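Local atomic coordinates of sugar ABC transporter substrate-binding protein, BlMnBP1 (Bifidobacterium animalis subsp. lactis ATCC 27673, PDB entry 6I5R), a protein that binds mannobiose and probably delivers manno-oligosaccharides from beta-mannan to its ABC transporter for uptake. Residues N155-L167 against A176-V188. Residues are numbered along the deposited sequence; the frame is centred on the assembly and turned at random.
Sequences NKKVFEEAGIKEL and ADLKLIKEKTKAV. With ZN (zinc ion), chain K.
The CB of A162 rests against I181 CG1, where the CA atoms of the two residues approach to 5.0 Å. Consistent with this small side chain, helix 156-162 and the 176-184 part of helix 171-184 cross almost perpendicularly, at 84°. Their axes come within 8.9 Å. Beyond A162, I181 meets three more residues. With CG1 anti to its carbonyl carbon (chi1 -68°), its CD1 reaches I164 CD1 and, obliquely, the F159 ring at CE1, while CG2 meets V158 CG1. I164 CD1 also lies 3.7 Å above one face of that ring, displaced toward the rim. The same methyl packs against D177 CB at 3.6 Å, the aliphatic root of a side chain whose OD1 ligates a zinc ion. At the other end, V158 lies at about a right angle to T185 and places CG1 3.8 Å from A187 CB. T185 is divided in function: CG2 slides past E161 CG (3.6 Å), whereas OG1 donates to I181 O (2.7 Å) and accepts from A187 N in a nearly straight bond (170°), forming an ST turn. T185 N reaches I181 O from the opposite face of its carbonyl plane, so two donors grip that oxygen as the helix ends. Outside the two segments, A278 of strand 277-283 touches both V158 and I181. The direct contact is thus chiefly apolar; T185 OG1 and I181 O bond within 176-188, and a water donates to K184 O and only weakly to E161 OE2.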
ATOM      1  N   ASN A 155     -15.100   7.845 -10.504  1.00 16.39           N
ATOM      2  CA  ASN A 155     -15.341   8.482 -11.791  1.00 16.39           C
ATOM      3  C   ASN A 155     -16.297   9.655 -11.578  1.00 16.39           C
ATOM      4  O   ASN A 155     -17.470   9.454 -11.252  1.00 16.39           O
ATOM      5  CB  ASN A 155     -15.902   7.487 -12.799  1.00 16.76           C
ATOM      6  CG  ASN A 155     -16.084   8.112 -14.171  1.00 17.89           C
ATOM      7  OD1 ASN A 155     -16.775   9.112 -14.300  1.00 16.39           O
ATOM      8  ND2 ASN A 155     -15.435   7.540 -15.198  1.00 16.62           N
ATOM      9  N   LYS A 156     -15.788  10.869 -11.806  1.00 16.39           N
ATOM     10  CA  LYS A 156     -16.554  12.093 -11.579  1.00 17.39           C
ATOM     11  C   LYS A 156     -17.751  12.212 -12.506  1.00 16.39           C
ATOM     12  O   LYS A 156     -18.765  12.800 -12.120  1.00 19.00           O
ATOM     13  CB  LYS A 156     -15.649  13.296 -11.782  1.00 16.39           C
ATOM     14  CG  LYS A 156     -14.389  13.242 -10.973  1.00 17.93           C
ATOM     15  CD  LYS A 156     -13.369  14.285 -11.442  1.00 20.67           C
ATOM     16  CE  LYS A 156     -12.428  14.679 -10.335  1.00 21.43           C
ATOM     17  NZ  LYS A 156     -11.747  16.003 -10.614  1.00 30.36           N
ATOM     18  N   LYS A 157     -17.634  11.731 -13.747  1.00 17.88           N
ATOM     19  CA  LYS A 157     -18.758  11.799 -14.662  1.00 17.22           C
ATOM     20  C   LYS A 157     -19.883  10.888 -14.209  1.00 18.23           C
ATOM     21  O   LYS A 157     -21.054  11.257 -14.294  1.00 16.39           O
ATOM     22  CB  LYS A 157     -18.312  11.431 -16.066  1.00 16.39           C
ATOM     23  CG  LYS A 157     -19.445  11.281 -17.073  1.00 19.99           C
ATOM     24  CD  LYS A 157     -18.926  11.051 -18.485  1.00 24.65           C
ATOM     25  CE  LYS A 157     -20.070  10.751 -19.466  1.00 23.17           C
ATOM     26  NZ  LYS A 157     -20.566   9.325 -19.387  1.00 34.52           N
ATOM     27  N   VAL A 158     -19.548   9.685 -13.750  1.00 16.39           N
ATOM     28  CA  VAL A 158     -20.575   8.798 -13.215  1.00 18.77           C
ATOM     29  C   VAL A 158     -21.236   9.414 -11.994  1.00 17.97           C
ATOM     30  O   VAL A 158     -22.456   9.312 -11.808  1.00 16.39           O
ATOM     31  CB  VAL A 158     -19.970   7.427 -12.879  1.00 17.26           C
ATOM     32  CG1 VAL A 158     -21.018   6.557 -12.156  1.00 16.39           C
ATOM     33  CG2 VAL A 158     -19.478   6.766 -14.150  1.00 16.39           C
ATOM     34  N   PHE A 159     -20.446  10.030 -11.121  1.00 16.39           N
ATOM     35  CA  PHE A 159     -21.017  10.696  -9.952  1.00 18.24           C
ATOM     36  C   PHE A 159     -21.991  11.804 -10.356  1.00 21.57           C
ATOM     37  O   PHE A 159     -23.073  11.936  -9.767  1.00 16.39           O
ATOM     38  CB  PHE A 159     -19.883  11.231  -9.064  1.00 16.39           C
ATOM     39  CG  PHE A 159     -19.358  10.214  -8.061  1.00 19.97           C
ATOM     40  CD1 PHE A 159     -19.056   8.916  -8.441  1.00 16.39           C
ATOM     41  CD2 PHE A 159     -19.175  10.568  -6.745  1.00 17.72           C
ATOM     42  CE1 PHE A 159     -18.602   7.999  -7.514  1.00 16.70           C
ATOM     43  CE2 PHE A 159     -18.755   9.655  -5.825  1.00 18.87           C
ATOM     44  CZ  PHE A 159     -18.442   8.368  -6.222  1.00 18.08           C
ATOM     45  N   GLU A 160     -21.635  12.600 -11.367  1.00 16.39           N
ATOM     46  CA  GLU A 160     -22.540  13.652 -11.831  1.00 20.32           C
ATOM     47  C   GLU A 160     -23.814  13.058 -12.420  1.00 17.63           C
ATOM     48  O   GLU A 160     -24.915  13.582 -12.182  1.00 16.39           O
ATOM     49  CB  GLU A 160     -21.810  14.539 -12.847  1.00 18.17           C
ATOM     50  CG  GLU A 160     -22.554  15.822 -13.287  1.00 24.46           C
ATOM     51  CD  GLU A 160     -22.646  16.932 -12.206  1.00 21.18           C
ATOM     52  OE1 GLU A 160     -21.635  17.545 -11.797  1.00 27.28           O
ATOM     53  OE2 GLU A 160     -23.763  17.244 -11.767  1.00 30.04           O
ATOM     54  N   GLU A 161     -23.700  11.946 -13.155  1.00 18.15           N
ATOM     55  CA  GLU A 161     -24.896  11.323 -13.716  1.00 16.67           C
ATOM     56  C   GLU A 161     -25.817  10.822 -12.612  1.00 16.39           C
ATOM     57  O   GLU A 161     -27.043  10.849 -12.753  1.00 18.07           O
ATOM     58  CB  GLU A 161     -24.504  10.176 -14.641  1.00 17.00           C
ATOM     59  CG  GLU A 161     -25.678   9.474 -15.282  1.00 22.29           C
ATOM     60  CD  GLU A 161     -26.294  10.236 -16.450  1.00 28.11           C
ATOM     61  OE1 GLU A 161     -25.883  11.381 -16.744  1.00 32.94           O
ATOM     62  OE2 GLU A 161     -27.214   9.692 -17.080  1.00 33.23           O
ATOM     63  N   ALA A 162     -25.238  10.321 -11.523  1.00 16.39           N
ATOM     64  CA  ALA A 162     -26.003   9.840 -10.384  1.00 16.39           C
ATOM     65  C   ALA A 162     -26.600  10.975  -9.557  1.00 21.38           C
ATOM     66  O   ALA A 162     -27.448  10.731  -8.685  1.00 16.39           O
ATOM     67  CB  ALA A 162     -25.092   8.958  -9.522  1.00 16.39           C
ATOM     68  N   GLY A 163     -26.216  12.212  -9.830  1.00 17.50           N
ATOM     69  CA  GLY A 163     -26.762  13.296  -9.036  1.00 19.54           C
ATOM     70  C   GLY A 163     -26.091  13.474  -7.697  1.00 19.97           C
ATOM     71  O   GLY A 163     -26.642  14.132  -6.817  1.00 17.50           O
ATOM     72  N   ILE A 164     -24.908  12.895  -7.509  1.00 19.42           N
ATOM     73  CA  ILE A 164     -24.170  13.072  -6.267  1.00 18.33           C
ATOM     74  C   ILE A 164     -23.607  14.490  -6.246  1.00 20.79           C
ATOM     75  O   ILE A 164     -22.863  14.901  -7.146  1.00 26.09           O
ATOM     76  CB  ILE A 164     -23.066  12.010  -6.127  1.00 17.34           C
ATOM     77  CG1 ILE A 164     -23.701  10.612  -6.087  1.00 24.00           C
ATOM     78  CG2 ILE A 164     -22.211  12.287  -4.890  1.00 16.39           C
ATOM     79  CD1 ILE A 164     -22.703   9.461  -6.262  1.00 21.67           C
ATOM     80  N   LYS A 165     -23.996  15.257  -5.232  1.00 26.23           N
ATOM     81  CA  LYS A 165     -23.638  16.665  -5.130  1.00 19.82           C
ATOM     82  C   LYS A 165     -22.319  16.879  -4.393  1.00 27.62           C
ATOM     83  O   LYS A 165     -21.447  17.605  -4.884  1.00 32.01           O
ATOM     84  CB  LYS A 165     -24.783  17.418  -4.439  1.00 21.53           C
ATOM     85  CG  LYS A 165     -26.061  17.403  -5.240  1.00 22.32           C
ATOM     86  CD  LYS A 165     -27.194  18.183  -4.596  1.00 28.01           C
ATOM     87  CE  LYS A 165     -28.289  18.518  -5.631  1.00 24.14           C
ATOM     88  NZ  LYS A 165     -29.219  19.585  -5.110  1.00 33.37           N
ATOM     89  N   GLU A 166     -22.161  16.239  -3.235  1.00 22.99           N
ATOM     90  CA  GLU A 166     -20.970  16.322  -2.402  1.00 23.47           C
ATOM     91  C   GLU A 166     -20.400  14.927  -2.227  1.00 21.26           C
ATOM     92  O   GLU A 166     -21.124  13.944  -2.323  1.00 25.04           O
ATOM     93  CB  GLU A 166     -21.309  16.907  -1.046  1.00 22.55           C
ATOM     94  CG  GLU A 166     -21.829  18.308  -1.184  1.00 28.52           C
ATOM     95  CD  GLU A 166     -22.802  18.682  -0.102  1.00 27.60           C
ATOM     96  OE1 GLU A 166     -22.533  18.389   1.099  1.00 35.91           O
ATOM     97  OE2 GLU A 166     -23.839  19.264  -0.467  1.00 33.49           O
ATOM     98  N   LEU A 167     -19.097  14.840  -1.995  1.00 20.38           N
ATOM     99  CA  LEU A 167     -18.489  13.533  -1.804  1.00 16.39           C
ATOM    100  C   LEU A 167     -18.943  12.926  -0.478  1.00 21.85           C
ATOM    101  O   LEU A 167     -19.095  13.641   0.521  1.00 16.39           O
ATOM    102  CB  LEU A 167     -16.971  13.638  -1.868  1.00 22.82           C
ATOM    103  CG  LEU A 167     -16.492  14.110  -3.250  1.00 17.71           C
ATOM    104  CD1 LEU A 167     -14.970  14.342  -3.213  1.00 16.39           C
ATOM    105  CD2 LEU A 167     -16.849  13.135  -4.358  1.00 21.48           C
ATOM    106  N   ALA A 176     -25.654   5.275   0.280  1.00 16.39           N
ATOM    107  CA  ALA A 176     -26.677   6.057  -0.409  1.00 16.68           C
ATOM    108  C   ALA A 176     -26.206   6.453  -1.798  1.00 19.91           C
ATOM    109  O   ALA A 176     -26.978   6.400  -2.766  1.00 16.39           O
ATOM    110  CB  ALA A 176     -27.018   7.303   0.420  1.00 18.00           C
ATOM    111  N   ASP A 177     -24.922   6.817  -1.926  1.00 16.39           N
ATOM    112  CA  ASP A 177     -24.375   7.175  -3.236  1.00 19.62           C
ATOM    113  C   ASP A 177     -24.256   5.959  -4.149  1.00 19.02           C
ATOM    114  O   ASP A 177     -24.517   6.052  -5.355  1.00 16.39           O
ATOM    115  CB  ASP A 177     -23.014   7.853  -3.095  1.00 16.39           C
ATOM    116  CG  ASP A 177     -23.112   9.230  -2.434  1.00 17.90           C
ATOM    117  OD1 ASP A 177     -24.213   9.789  -2.438  1.00 17.44           O
ATOM    118  OD2 ASP A 177     -22.105   9.751  -1.935  1.00 18.05           O
ATOM    119  N   LEU A 178     -23.824   4.814  -3.612  1.00 16.39           N
ATOM    120  CA  LEU A 178     -23.771   3.613  -4.432  1.00 16.39           C
ATOM    121  C   LEU A 178     -25.150   3.269  -4.991  1.00 16.39           C
ATOM    122  O   LEU A 178     -25.282   2.895  -6.157  1.00 16.39           O
ATOM    123  CB  LEU A 178     -23.228   2.436  -3.621  1.00 16.39           C
ATOM    124  CG  LEU A 178     -21.776   2.611  -3.134  1.00 16.39           C
ATOM    125  CD1 LEU A 178     -21.325   1.387  -2.337  1.00 18.56           C
ATOM    126  CD2 LEU A 178     -20.872   2.871  -4.317  1.00 16.39           C
ATOM    127  N   LYS A 179     -26.191   3.437  -4.186  1.00 16.39           N
ATOM    128  CA  LYS A 179     -27.544   3.155  -4.649  1.00 16.39           C
ATOM    129  C   LYS A 179     -27.964   4.104  -5.776  1.00 16.39           C
ATOM    130  O   LYS A 179     -28.557   3.667  -6.765  1.00 16.39           O
ATOM    131  CB  LYS A 179     -28.488   3.234  -3.442  1.00 16.39           C
ATOM    132  CG  LYS A 179     -29.955   2.945  -3.741  1.00 20.24           C
ATOM    133  CD  LYS A 179     -30.827   3.173  -2.518  1.00 22.03           C
ATOM    134  CE  LYS A 179     -32.231   2.598  -2.722  1.00 23.82           C
ATOM    135  NZ  LYS A 179     -33.198   3.608  -3.186  1.00 25.21           N
ATOM    136  N   LEU A 180     -27.631   5.393  -5.663  1.00 16.39           N
ATOM    137  CA  LEU A 180     -27.920   6.321  -6.750  1.00 18.92           C
ATOM    138  C   LEU A 180     -27.209   5.911  -8.032  1.00 21.75           C
ATOM    139  O   LEU A 180     -27.785   5.993  -9.127  1.00 16.39           O
ATOM    140  CB  LEU A 180     -27.514   7.751  -6.361  1.00 16.39           C
ATOM    141  CG  LEU A 180     -28.344   8.465  -5.278  1.00 16.39           C
ATOM    142  CD1 LEU A 180     -27.820   9.872  -5.007  1.00 18.91           C
ATOM    143  CD2 LEU A 180     -29.792   8.513  -5.733  1.00 18.10           C
ATOM    144  N   ILE A 181     -25.932   5.517  -7.919  1.00 16.39           N
ATOM    145  CA  ILE A 181     -25.178   5.068  -9.084  1.00 16.39           C
ATOM    146  C   ILE A 181     -25.854   3.855  -9.700  1.00 16.39           C
ATOM    147  O   ILE A 181     -25.983   3.741 -10.926  1.00 16.39           O
ATOM    148  CB  ILE A 181     -23.711   4.777  -8.674  1.00 17.10           C
ATOM    149  CG1 ILE A 181     -22.993   6.088  -8.298  1.00 16.39           C
ATOM    150  CG2 ILE A 181     -23.008   4.005  -9.765  1.00 16.39           C
ATOM    151  CD1 ILE A 181     -21.783   5.922  -7.371  1.00 18.57           C
ATOM    152  N   LYS A 182     -26.262   2.912  -8.861  1.00 16.39           N
ATOM    153  CA  LYS A 182     -26.880   1.699  -9.370  1.00 16.39           C
ATOM    154  C   LYS A 182     -28.175   2.027 -10.091  1.00 19.48           C
ATOM    155  O   LYS A 182     -28.441   1.498 -11.175  1.00 16.39           O
ATOM    156  CB  LYS A 182     -27.121   0.739  -8.212  1.00 16.39           C
ATOM    157  CG  LYS A 182     -27.673  -0.598  -8.575  1.00 17.49           C
ATOM    158  CD  LYS A 182     -26.701  -1.391  -9.375  1.00 17.86           C
ATOM    159  CE  LYS A 182     -27.343  -2.723  -9.809  1.00 23.21           C
ATOM    160  NZ  LYS A 182     -26.418  -3.382 -10.747  1.00 32.11           N
ATOM    161  N   GLU A 183     -28.962   2.948  -9.537  1.00 16.39           N
ATOM    162  CA  GLU A 183     -30.299   3.159 -10.073  1.00 17.81           C
ATOM    163  C   GLU A 183     -30.298   4.094 -11.260  1.00 16.39           C
ATOM    164  O   GLU A 183     -31.140   3.953 -12.154  1.00 16.39           O
ATOM    165  CB  GLU A 183     -31.232   3.683  -8.989  1.00 16.39           C
ATOM    166  CG  GLU A 183     -31.507   2.615  -7.972  1.00 17.94           C
ATOM    167  CD  GLU A 183     -32.460   3.021  -6.925  1.00 24.10           C
ATOM    168  OE1 GLU A 183     -32.817   4.207  -6.893  1.00 26.64           O
ATOM    169  OE2 GLU A 183     -32.869   2.138  -6.130  1.00 23.06           O
ATOM    170  N   LYS A 184     -29.344   5.010 -11.328  1.00 16.39           N
ATOM    171  CA  LYS A 184     -29.396   6.037 -12.346  1.00 18.60           C
ATOM    172  C   LYS A 184     -28.293   5.974 -13.380  1.00 16.39           C
ATOM    173  O   LYS A 184     -28.365   6.716 -14.362  1.00 16.39           O
ATOM    174  CB  LYS A 184     -29.375   7.419 -11.685  1.00 18.35           C
ATOM    175  CG  LYS A 184     -30.555   7.685 -10.783  1.00 17.80           C
ATOM    176  CD  LYS A 184     -30.328   8.896  -9.907  1.00 25.34           C
ATOM    177  CE  LYS A 184     -29.731  10.083 -10.692  1.00 22.40           C
ATOM    178  NZ  LYS A 184     -30.629  10.447 -11.797  1.00 32.01           N
ATOM    179  N   THR A 185     -27.264   5.159 -13.196  1.00 16.39           N
ATOM    180  CA  THR A 185     -26.224   5.064 -14.209  1.00 18.08           C
ATOM    181  C   THR A 185     -26.091   3.618 -14.648  1.00 16.39           C
ATOM    182  O   THR A 185     -26.778   2.718 -14.142  1.00 16.39           O
ATOM    183  CB  THR A 185     -24.867   5.567 -13.707  1.00 17.27           C
ATOM    184  OG1 THR A 185     -24.279   4.566 -12.875  1.00 16.39           O
ATOM    185  CG2 THR A 185     -24.998   6.880 -12.940  1.00 16.39           C
ATOM    186  N   LYS A 186     -25.158   3.390 -15.574  1.00 20.54           N
ATOM    187  CA  LYS A 186     -24.851   2.049 -16.053  1.00 18.05           C
ATOM    188  C   LYS A 186     -23.555   1.503 -15.471  1.00 19.53           C
ATOM    189  O   LYS A 186     -23.045   0.495 -15.970  1.00 16.43           O
ATOM    190  CB  LYS A 186     -24.749   2.036 -17.580  1.00 22.97           C
ATOM    191  CG  LYS A 186     -26.002   2.504 -18.274  1.00 17.30           C
ATOM    192  CD  LYS A 186     -25.797   2.637 -19.769  1.00 19.37           C
ATOM    193  CE  LYS A 186     -27.041   3.221 -20.393  1.00 23.79           C
ATOM    194  NZ  LYS A 186     -27.513   4.439 -19.665  1.00 29.37           N
ATOM    195  N   ALA A 187     -22.994   2.159 -14.469  1.00 16.39           N
ATOM    196  CA  ALA A 187     -21.697   1.740 -13.945  1.00 17.42           C
ATOM    197  C   ALA A 187     -21.863   0.745 -12.801  1.00 21.12           C
ATOM    198  O   ALA A 187     -22.828   0.795 -12.041  1.00 16.39           O
ATOM    199  CB  ALA A 187     -20.889   2.945 -13.447  1.00 16.39           C
ATOM    200  N   VAL A 188     -20.879  -0.136 -12.655  1.00 16.39           N
ATOM    201  CA  VAL A 188     -20.771  -0.923 -11.424  1.00 16.39           C
ATOM    202  C   VAL A 188     -20.464   0.063 -10.299  1.00 18.24           C
ATOM    203  O   VAL A 188     -19.431   0.752 -10.366  1.00 16.39           O
ATOM    204  CB  VAL A 188     -19.681  -2.003 -11.546  1.00 16.39           C
ATOM    205  CG1 VAL A 188     -19.465  -2.703 -10.208  1.00 16.39           C
ATOM    206  CG2 VAL A 188     -20.044  -3.010 -12.628  1.00 19.50           C
TER
HETATM  207 ZN    ZN K 511     -22.590  18.829 -10.777  1.00106.61          ZN
HETATM  208  O   HOH W   1     -29.991   8.681 -15.356  1.00 20.97           O
HETATM  209  O   HOH W   2     -22.217  11.985  -1.026  1.00 18.22           O
HETATM  210  O   HOH W   3     -24.052  18.454 -10.398  1.00 33.87           O